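Local coordinates for protein beta-agarase (Persicobacter, PDB 6AII) that probably hydrolyses agarose at its beta-1,4 linkages, releasing neoagarobiose, as a GH16-family beta-agarase, at residues 115-120 against 321-326. Residues are numbered along the deposited sequence; the frame is centred on the assembly and turned at random.
Sequences QYPVFV and YTPEVV
Phe119 and Tyr321 form an antiparallel hydrogen-bonded pair, closed by two backbone bonds: Phe119 N to Tyr321 O at 2.9 Å, almost straight at 176°, and Tyr321 N to Phe119 O, also 2.9 Å. Tyr321 O additionally receives a CA-H...O contact from Val118 CA, 3.5 Å away. Both rings leave the same face of the sheet; Tyr321 CD1 meets the edge of the Phe119 ring at CD2, 4.2 Å off. Phe119 reaches this place with CG anti to its backbone N (chi1 175°), and Trp21 and Pro12 also touch it. One residue along, Thr322 turns its methyl CG2 to Val118 CG2 (4.0 Å) and to Pro117 O. Pro323, with no backbone N-H to offer, brings CD to 3.4 Å from Pro117 O and sets CG against Pro117 CG at 3.8 Å; an alanine here would probably leave the Pro117 ring without its apolar mate. Pro117 follows a cis peptide bond, where the chain turns into strand 118-125. That strand bonds on to Trp223 and Val221, while Thr322 and Glu324 pair with Lys22 and Gln20, so the ladder joins neighbouring strands of one antiparallel sheet, consistent with the beta-jelly-roll sandwich of GH16 enzymes.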
ATOM      1  N   GLN A 115     -12.307   2.048 -10.277  1.00 21.10           N
ATOM      2  CA  GLN A 115     -13.342   2.890  -9.703  1.00 22.06           C
ATOM      3  C   GLN A 115     -14.403   2.010  -9.068  1.00 20.64           C
ATOM      4  O   GLN A 115     -14.701   0.872  -9.577  1.00 21.02           O
ATOM      5  CB  GLN A 115     -13.943   3.776 -10.816  1.00 24.22           C
ATOM      6  CG  GLN A 115     -15.058   4.664 -10.343  1.00 26.36           C
ATOM      7  CD  GLN A 115     -15.503   5.594 -11.449  1.00 31.22           C
ATOM      8  OE1 GLN A 115     -15.741   5.148 -12.578  1.00 31.01           O
ATOM      9  NE2 GLN A 115     -15.622   6.870 -11.110  1.00 29.71           N
ATOM     10  N   TYR A 116     -15.046   2.511  -8.032  1.00 21.41           N
ATOM     11  CA  TYR A 116     -16.064   1.775  -7.337  1.00 20.47           C
ATOM     12  C   TYR A 116     -17.161   1.382  -8.342  1.00 21.76           C
ATOM     13  O   TYR A 116     -17.378   2.155  -9.282  1.00 23.35           O
ATOM     14  CB  TYR A 116     -16.736   2.599  -6.236  1.00 22.53           C
ATOM     15  CG  TYR A 116     -17.666   3.695  -6.703  1.00 21.25           C
ATOM     16  CD1 TYR A 116     -17.159   4.907  -7.085  1.00 21.69           C
ATOM     17  CD2 TYR A 116     -19.007   3.434  -6.906  1.00 24.31           C
ATOM     18  CE1 TYR A 116     -17.984   5.894  -7.612  1.00 25.38           C
ATOM     19  CE2 TYR A 116     -19.838   4.409  -7.441  1.00 25.26           C
ATOM     20  CZ  TYR A 116     -19.320   5.630  -7.779  1.00 26.04           C
ATOM     21  OH  TYR A 116     -20.110   6.654  -8.294  1.00 28.59           O
ATOM     22  N   PRO A 117     -17.865   0.308  -8.100  1.00 21.40           N
ATOM     23  CA  PRO A 117     -17.622  -0.788  -7.157  1.00 21.12           C
ATOM     24  C   PRO A 117     -16.460  -1.666  -7.650  1.00 22.24           C
ATOM     25  O   PRO A 117     -16.388  -2.181  -8.816  1.00 21.82           O
ATOM     26  CB  PRO A 117     -18.948  -1.567  -7.038  1.00 21.51           C
ATOM     27  CG  PRO A 117     -19.582  -1.366  -8.398  1.00 26.47           C
ATOM     28  CD  PRO A 117     -19.033  -0.062  -8.951  1.00 26.07           C
ATOM     29  N   VAL A 118     -15.451  -1.869  -6.794  1.00 20.26           N
ATOM     30  CA  VAL A 118     -14.296  -2.658  -7.217  1.00 19.24           C
ATOM     31  C   VAL A 118     -13.594  -3.275  -6.001  1.00 19.56           C
ATOM     32  O   VAL A 118     -13.539  -2.647  -4.963  1.00 19.84           O
ATOM     33  CB  VAL A 118     -13.314  -1.793  -7.994  1.00 19.13           C
ATOM     34  CG1 VAL A 118     -12.795  -0.634  -7.163  1.00 19.29           C
ATOM     35  CG2 VAL A 118     -12.167  -2.584  -8.603  1.00 20.93           C
ATOM     36  N   PHE A 119     -13.098  -4.472  -6.182  1.00 18.66           N
ATOM     37  CA  PHE A 119     -12.310  -5.168  -5.151  1.00 18.86           C
ATOM     38  C   PHE A 119     -10.879  -5.260  -5.687  1.00 17.75           C
ATOM     39  O   PHE A 119     -10.638  -5.791  -6.837  1.00 18.73           O
ATOM     40  CB  PHE A 119     -12.902  -6.535  -4.822  1.00 18.04           C
ATOM     41  CG  PHE A 119     -12.042  -7.299  -3.848  1.00 19.40           C
ATOM     42  CD1 PHE A 119     -12.152  -7.070  -2.490  1.00 19.53           C
ATOM     43  CD2 PHE A 119     -11.194  -8.314  -4.277  1.00 20.04           C
ATOM     44  CE1 PHE A 119     -11.363  -7.777  -1.592  1.00 21.79           C
ATOM     45  CE2 PHE A 119     -10.412  -9.022  -3.366  1.00 20.35           C
ATOM     46  CZ  PHE A 119     -10.500  -8.761  -2.036  1.00 18.81           C
ATOM     47  N   VAL A 120      -9.869  -4.806  -4.893  1.00 16.80           N
ATOM     48  CA  VAL A 120      -8.484  -4.812  -5.308  1.00 17.91           C
ATOM     49  C   VAL A 120      -7.687  -5.581  -4.239  1.00 17.44           C
ATOM     50  O   VAL A 120      -7.803  -5.182  -3.077  1.00 18.57           O
ATOM     51  CB  VAL A 120      -7.929  -3.375  -5.420  1.00 18.76           C
ATOM     52  CG1 VAL A 120      -6.450  -3.366  -5.780  1.00 20.44           C
ATOM     53  CG2 VAL A 120      -8.762  -2.560  -6.422  1.00 20.27           C
ATOM     54  N   TYR A 321     -11.355  -7.186  -9.251  1.00 19.32           N
ATOM     55  CA  TYR A 321     -12.678  -7.682  -9.704  1.00 18.95           C
ATOM     56  C   TYR A 321     -13.707  -6.560  -9.567  1.00 20.95           C
ATOM     57  O   TYR A 321     -13.695  -5.760  -8.657  1.00 18.92           O
ATOM     58  CB  TYR A 321     -13.184  -8.891  -8.920  1.00 19.51           C
ATOM     59  CG  TYR A 321     -12.327 -10.124  -8.909  1.00 19.92           C
ATOM     60  CD1 TYR A 321     -11.263 -10.247  -8.013  1.00 20.67           C
ATOM     61  CD2 TYR A 321     -12.549 -11.175  -9.769  1.00 18.92           C
ATOM     62  CE1 TYR A 321     -10.470 -11.372  -7.986  1.00 19.38           C
ATOM     63  CE2 TYR A 321     -11.735 -12.284  -9.751  1.00 20.18           C
ATOM     64  CZ  TYR A 321     -10.725 -12.423  -8.826  1.00 20.26           C
ATOM     65  OH  TYR A 321      -9.979 -13.566  -8.827  1.00 20.82           O
ATOM     66  N   THR A 322     -14.710  -6.592 -10.481  1.00 21.02           N
ATOM     67  CA  THR A 322     -15.869  -5.757 -10.407  1.00 19.98           C
ATOM     68  C   THR A 322     -17.124  -6.676 -10.429  1.00 21.74           C
ATOM     69  O   THR A 322     -17.093  -7.771 -10.931  1.00 20.25           O
ATOM     70  CB  THR A 322     -15.912  -4.711 -11.538  1.00 21.10           C
ATOM     71  OG1 THR A 322     -16.114  -5.446 -12.756  1.00 22.50           O
ATOM     72  CG2 THR A 322     -14.678  -3.830 -11.511  1.00 22.90           C
ATOM     73  N   PRO A 323     -18.223  -6.237  -9.822  1.00 20.66           N
ATOM     74  CA  PRO A 323     -19.449  -7.006  -9.688  1.00 22.21           C
ATOM     75  C   PRO A 323     -20.219  -7.009 -11.007  1.00 21.35           C
ATOM     76  O   PRO A 323     -20.258  -5.942 -11.699  1.00 23.73           O
ATOM     77  CB  PRO A 323     -20.356  -6.297  -8.669  1.00 24.40           C
ATOM     78  CG  PRO A 323     -19.552  -5.149  -8.160  1.00 26.74           C
ATOM     79  CD  PRO A 323     -18.350  -4.999  -9.034  1.00 23.44           C
ATOM     80  N   GLU A 324     -20.771  -8.199 -11.325  1.00 21.21           N
ATOM     81  CA  GLU A 324     -21.667  -8.294 -12.490  1.00 25.88           C
ATOM     82  C   GLU A 324     -22.859  -9.147 -12.101  1.00 21.64           C
ATOM     83  O   GLU A 324     -22.758  -9.983 -11.253  1.00 22.49           O
ATOM     84  CB  GLU A 324     -20.825  -8.831 -13.644  1.00 29.26           C
ATOM     85  CG  GLU A 324     -21.280 -10.050 -14.313  1.00 39.20           C
ATOM     86  CD  GLU A 324     -20.267 -10.498 -15.350  1.00 34.26           C
ATOM     87  OE1 GLU A 324     -19.712 -11.576 -15.109  1.00 32.29           O
ATOM     88  OE2 GLU A 324     -20.105  -9.790 -16.379  1.00 32.72           O
ATOM     89  N   VAL A 325     -24.003  -8.854 -12.724  1.00 20.69           N
ATOM     90  CA  VAL A 325     -25.162  -9.686 -12.434  1.00 21.68           C
ATOM     91  C   VAL A 325     -24.866 -11.088 -12.965  1.00 21.69           C
ATOM     92  O   VAL A 325     -24.242 -11.290 -14.009  1.00 21.70           O
ATOM     93  CB  VAL A 325     -26.441  -9.063 -13.049  1.00 22.54           C
ATOM     94  CG1 VAL A 325     -27.631  -9.977 -12.862  1.00 23.42           C
ATOM     95  CG2 VAL A 325     -26.700  -7.673 -12.517  1.00 23.24           C
ATOM     96  N   VAL A 326     -25.390 -12.069 -12.251  1.00 21.19           N
ATOM     97  CA  VAL A 326     -25.292 -13.442 -12.707  1.00 24.49           C
ATOM     98  C   VAL A 326     -25.928 -13.592 -14.092  1.00 21.52           C
ATOM     99  O   VAL A 326     -26.880 -12.872 -14.447  1.00 25.81           O
ATOM    100  CB  VAL A 326     -25.917 -14.445 -11.711  1.00 25.06           C
ATOM    101  CG1 VAL A 326     -25.070 -14.455 -10.424  1.00 26.05           C
ATOM    102  CG2 VAL A 326     -27.372 -14.105 -11.359  1.00 26.81           C
TER